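Long-range contact in inactive dihydroorotase-like domain (Chaetomium thermophilum, PDB 5NNL), which is a catalytically inactive domain related to dihydroorotases, built on the barrel fold of the amidohydrolase superfamily: residues A[156-161]-A[200-205]. Residues are numbered along the deposited sequence; the frame is centred on the assembly and turned at random.
Sequences VTTKDD and PEDQEA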
loop_
_atom_site.group_PDB
_atom_site.type_symbol
_atom_site.label_atom_id
_atom_site.label_comp_id
_atom_site.label_asym_id
_atom_site.label_seq_id
_atom_site.Cartn_x
_atom_site.Cartn_y
_atom_site.Cartn_z
ATOM N N VAL A 156 -6.709 7.418 -1.918
ATOM C CA VAL A 156 -7.648 8.410 -2.423
ATOM C C VAL A 156 -8.888 7.696 -2.946
ATOM O O VAL A 156 -8.800 6.663 -3.624
ATOM C CB VAL A 156 -7.000 9.285 -3.509
ATOM C CG1 VAL A 156 -7.983 10.351 -3.987
ATOM C CG2 VAL A 156 -5.725 9.947 -2.974
ATOM N N THR A 157 -10.058 8.243 -2.614
ATOM C CA THR A 157 -11.330 7.603 -2.920
ATOM C C THR A 157 -12.367 8.525 -3.550
ATOM O O THR A 157 -13.285 8.016 -4.202
ATOM C CB THR A 157 -11.943 6.993 -1.647
ATOM O OG1 THR A 157 -10.953 6.222 -0.950
ATOM C CG2 THR A 157 -13.114 6.084 -1.993
ATOM N N THR A 158 -12.263 9.843 -3.394
ATOM C CA THR A 158 -13.329 10.746 -3.799
ATOM C C THR A 158 -12.929 11.609 -4.988
ATOM O O THR A 158 -11.752 11.914 -5.203
ATOM C CB THR A 158 -13.747 11.664 -2.644
ATOM O OG1 THR A 158 -12.653 12.520 -2.290
ATOM C CG2 THR A 158 -14.177 10.846 -1.430
ATOM N N LYS A 159 -13.948 12.003 -5.753
ATOM C CA LYS A 159 -13.777 12.996 -6.808
ATOM C C LYS A 159 -13.188 14.286 -6.252
ATOM O O LYS A 159 -12.254 14.858 -6.827
ATOM C CB LYS A 159 -15.131 13.262 -7.467
ATOM C CG LYS A 159 -15.137 14.334 -8.527
ATOM C CD LYS A 159 -16.545 14.522 -9.072
ATOM C CE LYS A 159 -16.550 15.317 -10.354
ATOM N NZ LYS A 159 -17.943 15.600 -10.819
ATOM N N ASP A 160 -13.738 14.766 -5.136
ATOM C CA ASP A 160 -13.280 16.021 -4.549
ATOM C C ASP A 160 -11.785 15.983 -4.250
ATOM O O ASP A 160 -11.055 16.934 -4.553
ATOM C CB ASP A 160 -14.068 16.316 -3.269
ATOM C CG ASP A 160 -15.529 16.661 -3.534
ATOM O OD1 ASP A 160 -15.856 17.099 -4.656
ATOM O OD2 ASP A 160 -16.350 16.510 -2.604
ATOM N N ASP A 161 -11.310 14.889 -3.648
ATOM C CA ASP A 161 -9.907 14.832 -3.245
ATOM C C ASP A 161 -8.981 14.708 -4.454
ATOM O O ASP A 161 -7.937 15.370 -4.508
ATOM C CB ASP A 161 -9.682 13.676 -2.264
ATOM C CG ASP A 161 -10.129 14.012 -0.840
ATOM O OD1 ASP A 161 -10.593 15.145 -0.597
ATOM O OD2 ASP A 161 -10.011 13.138 0.042
ATOM N N PRO A 200 -20.275 5.412 -7.114
ATOM C CA PRO A 200 -20.054 5.255 -8.561
ATOM C C PRO A 200 -19.479 6.501 -9.216
ATOM O O PRO A 200 -18.628 6.391 -10.108
ATOM C CB PRO A 200 -21.456 4.918 -9.086
ATOM C CG PRO A 200 -22.122 4.240 -7.940
ATOM C CD PRO A 200 -21.604 4.924 -6.702
ATOM N N GLU A 201 -19.912 7.690 -8.791
ATOM C CA GLU A 201 -19.358 8.920 -9.352
ATOM C C GLU A 201 -17.915 9.125 -8.912
ATOM O O GLU A 201 -17.076 9.561 -9.709
ATOM C CB GLU A 201 -20.206 10.124 -8.945
ATOM C CG GLU A 201 -19.569 11.460 -9.339
ATOM C CD GLU A 201 -20.554 12.615 -9.368
ATOM O OE1 GLU A 201 -21.760 12.384 -9.139
ATOM O OE2 GLU A 201 -20.117 13.757 -9.623
ATOM N N ASP A 202 -17.609 8.835 -7.646
ATOM C CA ASP A 202 -16.225 8.913 -7.192
ATOM C C ASP A 202 -15.343 7.975 -8.006
ATOM O O ASP A 202 -14.275 8.367 -8.490
ATOM C CB ASP A 202 -16.134 8.577 -5.699
ATOM C CG ASP A 202 -16.659 9.690 -4.804
ATOM O OD1 ASP A 202 -16.618 10.870 -5.215
ATOM O OD2 ASP A 202 -17.102 9.378 -3.677
ATOM N N GLN A 203 -15.790 6.730 -8.188
ATOM C CA GLN A 203 -14.979 5.744 -8.894
ATOM C C GLN A 203 -14.716 6.175 -10.333
ATOM O O GLN A 203 -13.603 6.012 -10.845
ATOM C CB GLN A 203 -15.671 4.384 -8.862
ATOM C CG GLN A 203 -14.794 3.229 -9.302
ATOM C CD GLN A 203 -15.580 1.946 -9.465
ATOM O OE1 GLN A 203 -16.190 1.710 -10.506
ATOM N NE2 GLN A 203 -15.583 1.117 -8.434
ATOM N N GLU A 204 -15.734 6.722 -10.998
ATOM C CA GLU A 204 -15.543 7.207 -12.364
ATOM C C GLU A 204 -14.545 8.350 -12.397
ATOM O O GLU A 204 -13.718 8.443 -13.317
ATOM C CB GLU A 204 -16.888 7.646 -12.946
ATOM C CG GLU A 204 -16.844 8.043 -14.415
ATOM C CD GLU A 204 -18.170 8.594 -14.908
ATOM O OE1 GLU A 204 -19.226 8.058 -14.505
ATOM O OE2 GLU A 204 -18.155 9.566 -15.691
ATOM N N ALA A 205 -14.600 9.246 -11.406
ATOM C CA ALA A 205 -13.621 10.319 -11.328
ATOM C C ALA A 205 -12.209 9.764 -11.178
ATOM O O ALA A 205 -11.255 10.342 -11.710
ATOM C CB ALA A 205 -13.960 11.254 -10.168
HETATM O O HOH W 1 -16.526 13.507 -4.017
#
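Asp202 turns one face of its carboxylate to the start of helix 159-170: Thr158 CA sits over that face, 3.6 Å from Asp202 CG, and Lys159 N comes from the same side to OD1. The hydrogen bond from Lys159 N to Asp202 OD1 is short and very straight (2.9 Å, 177° at the hydrogen), yet the donor stands 53° out of the carboxylate plane. A water lying much closer to that plane donates to Asp202 OD1 and accepts from Asp160 N, the latter a longer bond of 3.3 Å from Asp160 N to the water oxygen. Thr158 CG2 reaches the same face near OD2, while Asp202 CB rests against Thr157 O at 3.3 Å. The second flat group, the carboxylate of Glu201, is met at one oxygen: Lys159 NZ lies 3.1 Å from Glu201 OE2 in a salt bridge, approaching nearly in line with the bond from carbon to that oxygen. Lys159 CG is anti to its backbone N (chi1 176°) and the chain stays extended, with Lys159 CB and CG passing over Ala205 CB, 3.6 Å from CB to CB. Thr158 is the N-cap, its OG1 accepting from Asp161 N. Thr158 and Asp202 thus share the first-turn amides of helix 159-170, Asp202 reaching one directly and one through water. The contact ties two helices on the outside of the barrel; the amino end of helix 159-170 would be expected to favour a charged Asp202.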